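Local coordinates for protein BsaWI endonuclease (Geobacillus stearothermophilus, PDB 4ZSF) that is a restriction endonuclease of the PD-(D/E)XK nuclease family that binds DNA and probably cuts it with the help of a metal ion, at residues L116-N127 with N153-C161. Numbering follows the deposited sequence.
Sequences LNMMIENQEIAN and NDKEYVFGC
Asn127 lays its side-chain amide against the backbone of Val158, pairing with both the N-H and the carbonyl of that residue. Its OD1 accepts from Val158 N (2.8 Å) on a lone pair in the carbonyl plane, while ND2 gives Val158 O a nearly straight bond of 2.9 Å; ND2 also bonds Asp131. CG stands anti to the carbonyl carbon (chi1 -64°), which swings the amide end to the strand although the CA-CB bond does not point at it. A leucine here would probably leave both polar groups of Val158 without these mates and take from Asp131 the donor that ND2 supplies. One residue earlier, Ala126 N donates to Glu156 O at 2.8 Å. Beside it, two waters both donate to Glu124 O; one accepts from Glu156 N, the other donates to Glu156 OE1. Ala126 CB sits over one face of the Tyr157 ring, 4.0 Å from its centroid, a CH-pi contact. Val158 CG2 meets Leu116 CD1 (3.7 Å) and Ile125 CG2. A Schellman motif at Gln123 ends helix 113-121, and the following loop runs beside strand 155-165, which lies between strands 146-152 and 188-193. Glu156 OE2 hydrogen-bonds Thr149 of strand 146-152 and salt-bridges Arg109 of strand 108-112, one strand further on; Trp256 of helix 243-258 touches Asn127 and Tyr157.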
ATOM      1  N   LEU A 116      13.798  12.046  16.328  1.00 21.79           N
ATOM      2  CA  LEU A 116      14.787  12.757  15.532  1.00 23.97           C
ATOM      3  C   LEU A 116      14.165  13.994  14.872  1.00 26.14           C
ATOM      4  O   LEU A 116      14.770  15.053  14.835  1.00 23.64           O
ATOM      5  CB  LEU A 116      15.375  11.837  14.464  1.00 22.58           C
ATOM      6  CG  LEU A 116      16.465  12.523  13.633  1.00 24.82           C
ATOM      7  CD1 LEU A 116      17.596  13.137  14.547  1.00 23.40           C
ATOM      8  CD2 LEU A 116      17.066  11.498  12.603  1.00 24.44           C
ATOM      9  N   ASN A 117      12.939  13.879  14.379  1.00 26.45           N
ATOM     10  CA  ASN A 117      12.289  15.067  13.763  1.00 28.28           C
ATOM     11  C   ASN A 117      12.230  16.261  14.758  1.00 30.91           C
ATOM     12  O   ASN A 117      12.616  17.376  14.422  1.00 33.11           O
ATOM     13  CB  ASN A 117      10.864  14.696  13.279  1.00 29.67           C
ATOM     14  CG  ASN A 117      10.154  15.858  12.594  1.00 36.69           C
ATOM     15  OD1 ASN A 117      10.624  16.374  11.602  1.00 35.74           O
ATOM     16  ND2 ASN A 117       9.032  16.271  13.143  1.00 41.26           N
ATOM     17  N   MET A 118      11.750  16.003  15.971  1.00 31.33           N
ATOM     18  CA  MET A 118      11.691  17.028  17.034  1.00 33.32           C
ATOM     19  C   MET A 118      13.087  17.572  17.431  1.00 30.94           C
ATOM     20  O   MET A 118      13.289  18.775  17.649  1.00 30.82           O
ATOM     21  CB  MET A 118      10.983  16.460  18.279  1.00 35.00           C
ATOM     22  N   MET A 119      14.074  16.692  17.507  1.00 28.21           N
ATOM     23  CA  MET A 119      15.387  17.134  17.912  1.00 27.48           C
ATOM     24  C   MET A 119      16.044  18.023  16.833  1.00 33.72           C
ATOM     25  O   MET A 119      16.726  19.031  17.148  1.00 33.21           O
ATOM     26  CB  MET A 119      16.269  15.908  18.238  1.00 28.26           C
ATOM     27  CG  MET A 119      15.885  15.324  19.543  1.00 32.01           C
ATOM     28  SD  MET A 119      16.662  13.722  19.882  1.00 39.57           S
ATOM     29  CE  MET A 119      18.318  14.252  20.222  1.00 43.75           C
ATOM     30  N   ILE A 120      15.825  17.667  15.564  1.00 29.08           N
ATOM     31  CA  ILE A 120      16.324  18.501  14.469  1.00 29.91           C
ATOM     32  C   ILE A 120      15.639  19.871  14.495  1.00 32.61           C
ATOM     33  O   ILE A 120      16.313  20.921  14.424  1.00 33.12           O
ATOM     34  CB  ILE A 120      16.118  17.846  13.117  1.00 30.11           C
ATOM     35  CG1 ILE A 120      17.121  16.694  12.947  1.00 29.05           C
ATOM     36  CG2 ILE A 120      16.358  18.860  12.014  1.00 35.47           C
ATOM     37  CD1 ILE A 120      16.934  15.925  11.669  1.00 24.93           C
ATOM     38  N   GLU A 121      14.315  19.858  14.620  1.00 34.42           N
ATOM     39  CA  GLU A 121      13.571  21.108  14.780  1.00 38.49           C
ATOM     40  C   GLU A 121      14.055  21.923  16.000  1.00 38.87           C
ATOM     41  O   GLU A 121      14.144  23.151  15.935  1.00 43.11           O
ATOM     42  CB  GLU A 121      12.064  20.801  14.873  1.00 44.41           C
ATOM     43  CG  GLU A 121      11.519  20.267  13.537  1.00 52.93           C
ATOM     44  CD  GLU A 121      10.000  20.009  13.524  1.00 65.28           C
ATOM     45  OE1 GLU A 121       9.319  20.181  14.570  1.00 68.70           O
ATOM     46  OE2 GLU A 121       9.490  19.620  12.445  1.00 69.51           O
ATOM     47  N   ASN A 122      14.371  21.278  17.115  1.00 36.43           N
ATOM     48  CA  ASN A 122      14.945  22.020  18.248  1.00 39.61           C
ATOM     49  C   ASN A 122      16.449  22.228  18.207  1.00 41.99           C
ATOM     50  O   ASN A 122      17.033  22.548  19.247  1.00 44.38           O
ATOM     51  CB  ASN A 122      14.644  21.335  19.553  1.00 38.84           C
ATOM     52  CG  ASN A 122      13.193  21.383  19.897  1.00 47.10           C
ATOM     53  OD1 ASN A 122      12.540  22.390  19.646  1.00 52.68           O
ATOM     54  ND2 ASN A 122      12.669  20.299  20.483  1.00 49.51           N
ATOM     55  N   GLN A 123      17.065  22.024  17.040  1.00 36.84           N
ATOM     56  CA  GLN A 123      18.512  22.205  16.855  1.00 39.31           C
ATOM     57  C   GLN A 123      19.360  21.473  17.912  1.00 37.69           C
ATOM     58  O   GLN A 123      20.367  21.991  18.382  1.00 40.52           O
ATOM     59  CB  GLN A 123      18.847  23.707  16.834  1.00 42.89           C
ATOM     60  CG  GLN A 123      18.105  24.443  15.748  1.00 46.91           C
ATOM     61  N   GLU A 124      18.996  20.231  18.214  1.00 34.86           N
ATOM     62  CA  GLU A 124      19.696  19.444  19.219  1.00 31.98           C
ATOM     63  C   GLU A 124      20.659  18.424  18.585  1.00 31.83           C
ATOM     64  O   GLU A 124      21.357  17.709  19.321  1.00 31.15           O
ATOM     65  CB  GLU A 124      18.689  18.714  20.122  1.00 34.42           C
ATOM     66  CG  GLU A 124      17.966  19.677  21.036  1.00 43.31           C
ATOM     67  CD  GLU A 124      16.619  19.173  21.525  1.00 51.93           C
ATOM     68  OE1 GLU A 124      16.270  18.007  21.272  1.00 52.64           O
ATOM     69  OE2 GLU A 124      15.903  19.968  22.185  1.00 58.65           O
ATOM     70  N   ILE A 125      20.708  18.384  17.247  1.00 29.47           N
ATOM     71  CA  ILE A 125      21.536  17.386  16.524  1.00 28.61           C
ATOM     72  C   ILE A 125      22.733  18.102  15.940  1.00 28.96           C
ATOM     73  O   ILE A 125      22.590  19.106  15.244  1.00 30.18           O
ATOM     74  CB  ILE A 125      20.736  16.682  15.388  1.00 30.22           C
ATOM     75  CG1 ILE A 125      19.524  15.978  15.980  1.00 32.36           C
ATOM     76  CG2 ILE A 125      21.641  15.726  14.589  1.00 28.80           C
ATOM     77  CD1 ILE A 125      19.858  14.963  17.100  1.00 32.10           C
ATOM     78  N   ALA A 126      23.929  17.626  16.249  1.00 24.52           N
ATOM     79  CA  ALA A 126      25.155  18.321  15.876  1.00 27.86           C
ATOM     80  C   ALA A 126      25.716  17.987  14.488  1.00 28.50           C
ATOM     81  O   ALA A 126      26.757  18.531  14.103  1.00 26.00           O
ATOM     82  CB  ALA A 126      26.250  18.046  16.956  1.00 32.22           C
ATOM     83  N   ASN A 127      25.083  17.109  13.735  1.00 26.01           N
ATOM     84  CA  ASN A 127      25.640  16.789  12.389  1.00 25.49           C
ATOM     85  C   ASN A 127      25.770  18.024  11.512  1.00 29.59           C
ATOM     86  O   ASN A 127      25.056  19.004  11.701  1.00 27.89           O
ATOM     87  CB  ASN A 127      24.777  15.777  11.631  1.00 25.98           C
ATOM     88  CG  ASN A 127      24.725  14.431  12.303  1.00 25.25           C
ATOM     89  OD1 ASN A 127      24.246  14.335  13.413  1.00 25.24           O
ATOM     90  ND2 ASN A 127      25.136  13.375  11.594  1.00 22.48           N
ATOM     91  N   ASN A 153      32.198  14.976  22.582  1.00 41.26           N
ATOM     92  CA  ASN A 153      32.490  16.353  22.976  1.00 46.66           C
ATOM     93  C   ASN A 153      31.206  17.100  23.293  1.00 44.46           C
ATOM     94  O   ASN A 153      30.994  18.221  22.826  1.00 44.41           O
ATOM     95  CB  ASN A 153      33.285  17.045  21.883  1.00 51.43           C
ATOM     96  CG  ASN A 153      34.671  16.463  21.749  1.00 60.15           C
ATOM     97  OD1 ASN A 153      35.230  15.943  22.724  1.00 61.19           O
ATOM     98  ND2 ASN A 153      35.236  16.521  20.539  1.00 63.44           N
ATOM     99  N   ASP A 154      30.346  16.451  24.083  1.00 40.73           N
ATOM    100  CA  ASP A 154      29.093  17.042  24.543  1.00 46.66           C
ATOM    101  C   ASP A 154      28.096  17.379  23.435  1.00 43.24           C
ATOM    102  O   ASP A 154      27.201  18.174  23.651  1.00 42.48           O
ATOM    103  CB  ASP A 154      29.353  18.327  25.356  1.00 59.12           C
ATOM    104  CG  ASP A 154      29.928  18.052  26.742  1.00 68.50           C
ATOM    105  OD1 ASP A 154      30.374  16.914  27.021  1.00 70.17           O
ATOM    106  OD2 ASP A 154      29.944  18.999  27.555  1.00 74.63           O
ATOM    107  N   LYS A 155      28.222  16.752  22.270  1.00 36.95           N
ATOM    108  CA  LYS A 155      27.318  17.026  21.151  1.00 31.96           C
ATOM    109  C   LYS A 155      26.787  15.685  20.706  1.00 30.63           C
ATOM    110  O   LYS A 155      27.484  14.688  20.860  1.00 30.38           O
ATOM    111  CB  LYS A 155      28.044  17.723  20.008  1.00 36.37           C
ATOM    112  CG  LYS A 155      28.281  19.209  20.287  1.00 42.62           C
ATOM    113  CD  LYS A 155      29.297  19.758  19.339  1.00 50.10           C
ATOM    114  CE  LYS A 155      30.679  19.182  19.645  1.00 56.46           C
ATOM    115  NZ  LYS A 155      31.752  20.204  19.449  1.00 62.93           N
ATOM    116  N   GLU A 156      25.570  15.648  20.149  1.00 26.97           N
ATOM    117  CA  GLU A 156      24.976  14.381  19.797  1.00 25.66           C
ATOM    118  C   GLU A 156      24.902  14.292  18.285  1.00 24.52           C
ATOM    119  O   GLU A 156      24.372  15.198  17.606  1.00 28.37           O
ATOM    120  CB  GLU A 156      23.562  14.277  20.447  1.00 30.29           C
ATOM    121  CG  GLU A 156      22.830  12.948  20.178  1.00 29.06           C
ATOM    122  CD  GLU A 156      21.577  12.766  21.038  1.00 31.83           C
ATOM    123  OE1 GLU A 156      21.152  13.744  21.750  1.00 35.10           O
ATOM    124  OE2 GLU A 156      21.026  11.636  21.031  1.00 29.11           O
ATOM    125  N   TYR A 157      25.408  13.178  17.751  1.00 23.97           N
ATOM    126  CA  TYR A 157      25.494  12.972  16.311  1.00 21.91           C
ATOM    127  C   TYR A 157      24.667  11.790  15.885  1.00 23.62           C
ATOM    128  O   TYR A 157      24.862  10.733  16.449  1.00 21.83           O
ATOM    129  CB  TYR A 157      26.922  12.691  15.900  1.00 20.26           C
ATOM    130  CG  TYR A 157      27.833  13.859  16.185  1.00 23.28           C
ATOM    131  CD1 TYR A 157      27.997  14.869  15.239  1.00 23.49           C
ATOM    132  CD2 TYR A 157      28.505  13.973  17.423  1.00 26.17           C
ATOM    133  CE1 TYR A 157      28.860  15.974  15.506  1.00 29.22           C
ATOM    134  CE2 TYR A 157      29.349  15.065  17.683  1.00 29.96           C
ATOM    135  CZ  TYR A 157      29.511  16.043  16.732  1.00 33.38           C
ATOM    136  OH  TYR A 157      30.350  17.095  17.023  1.00 38.61           O
ATOM    137  N   VAL A 158      23.815  11.939  14.858  1.00 22.31           N
ATOM    138  CA  VAL A 158      23.223  10.743  14.242  1.00 19.65           C
ATOM    139  C   VAL A 158      24.301  10.024  13.413  1.00 19.46           C
ATOM    140  O   VAL A 158      24.898  10.630  12.532  1.00 20.67           O
ATOM    141  CB  VAL A 158      22.032  11.107  13.334  1.00 20.90           C
ATOM    142  CG1 VAL A 158      21.528   9.855  12.565  1.00 22.44           C
ATOM    143  CG2 VAL A 158      20.951  11.702  14.179  1.00 21.05           C
ATOM    144  N   PHE A 159      24.537   8.732  13.663  1.00 19.38           N
ATOM    145  CA  PHE A 159      25.538   8.029  12.828  1.00 18.86           C
ATOM    146  C   PHE A 159      24.908   6.803  12.136  1.00 21.80           C
ATOM    147  O   PHE A 159      25.575   6.173  11.304  1.00 20.77           O
ATOM    148  CB  PHE A 159      26.753   7.586  13.663  1.00 15.61           C
ATOM    149  CG  PHE A 159      26.463   6.445  14.688  1.00 19.22           C
ATOM    150  CD1 PHE A 159      26.016   6.740  15.984  1.00 19.54           C
ATOM    151  CD2 PHE A 159      26.643   5.087  14.320  1.00 18.91           C
ATOM    152  CE1 PHE A 159      25.746   5.677  16.931  1.00 17.33           C
ATOM    153  CE2 PHE A 159      26.442   4.081  15.221  1.00 17.28           C
ATOM    154  CZ  PHE A 159      25.977   4.334  16.485  1.00 15.32           C
ATOM    155  N   GLY A 160      23.679   6.410  12.513  1.00 17.75           N
ATOM    156  CA  GLY A 160      23.147   5.193  11.911  1.00 18.59           C
ATOM    157  C   GLY A 160      21.647   5.284  11.640  1.00 20.78           C
ATOM    158  O   GLY A 160      20.932   6.050  12.329  1.00 18.70           O
ATOM    159  N   CYS A 161      21.216   4.558  10.600  1.00 16.84           N
ATOM    160  CA  CYS A 161      19.827   4.483  10.135  1.00 16.36           C
ATOM    161  C   CYS A 161      19.399   3.019  10.262  1.00 19.41           C
ATOM    162  O   CYS A 161      20.139   2.102   9.867  1.00 19.62           O
ATOM    163  CB  CYS A 161      19.760   4.901   8.656  1.00 16.58           C
ATOM    164  SG  CYS A 161      20.327   6.579   8.347  1.00 23.45           S
TER
HETATM  165  O   HOH W   1      24.028  18.104  20.041  1.00 34.58           O
HETATM  166  O   HOH W   2      21.046  16.382  21.809  1.00 35.42           O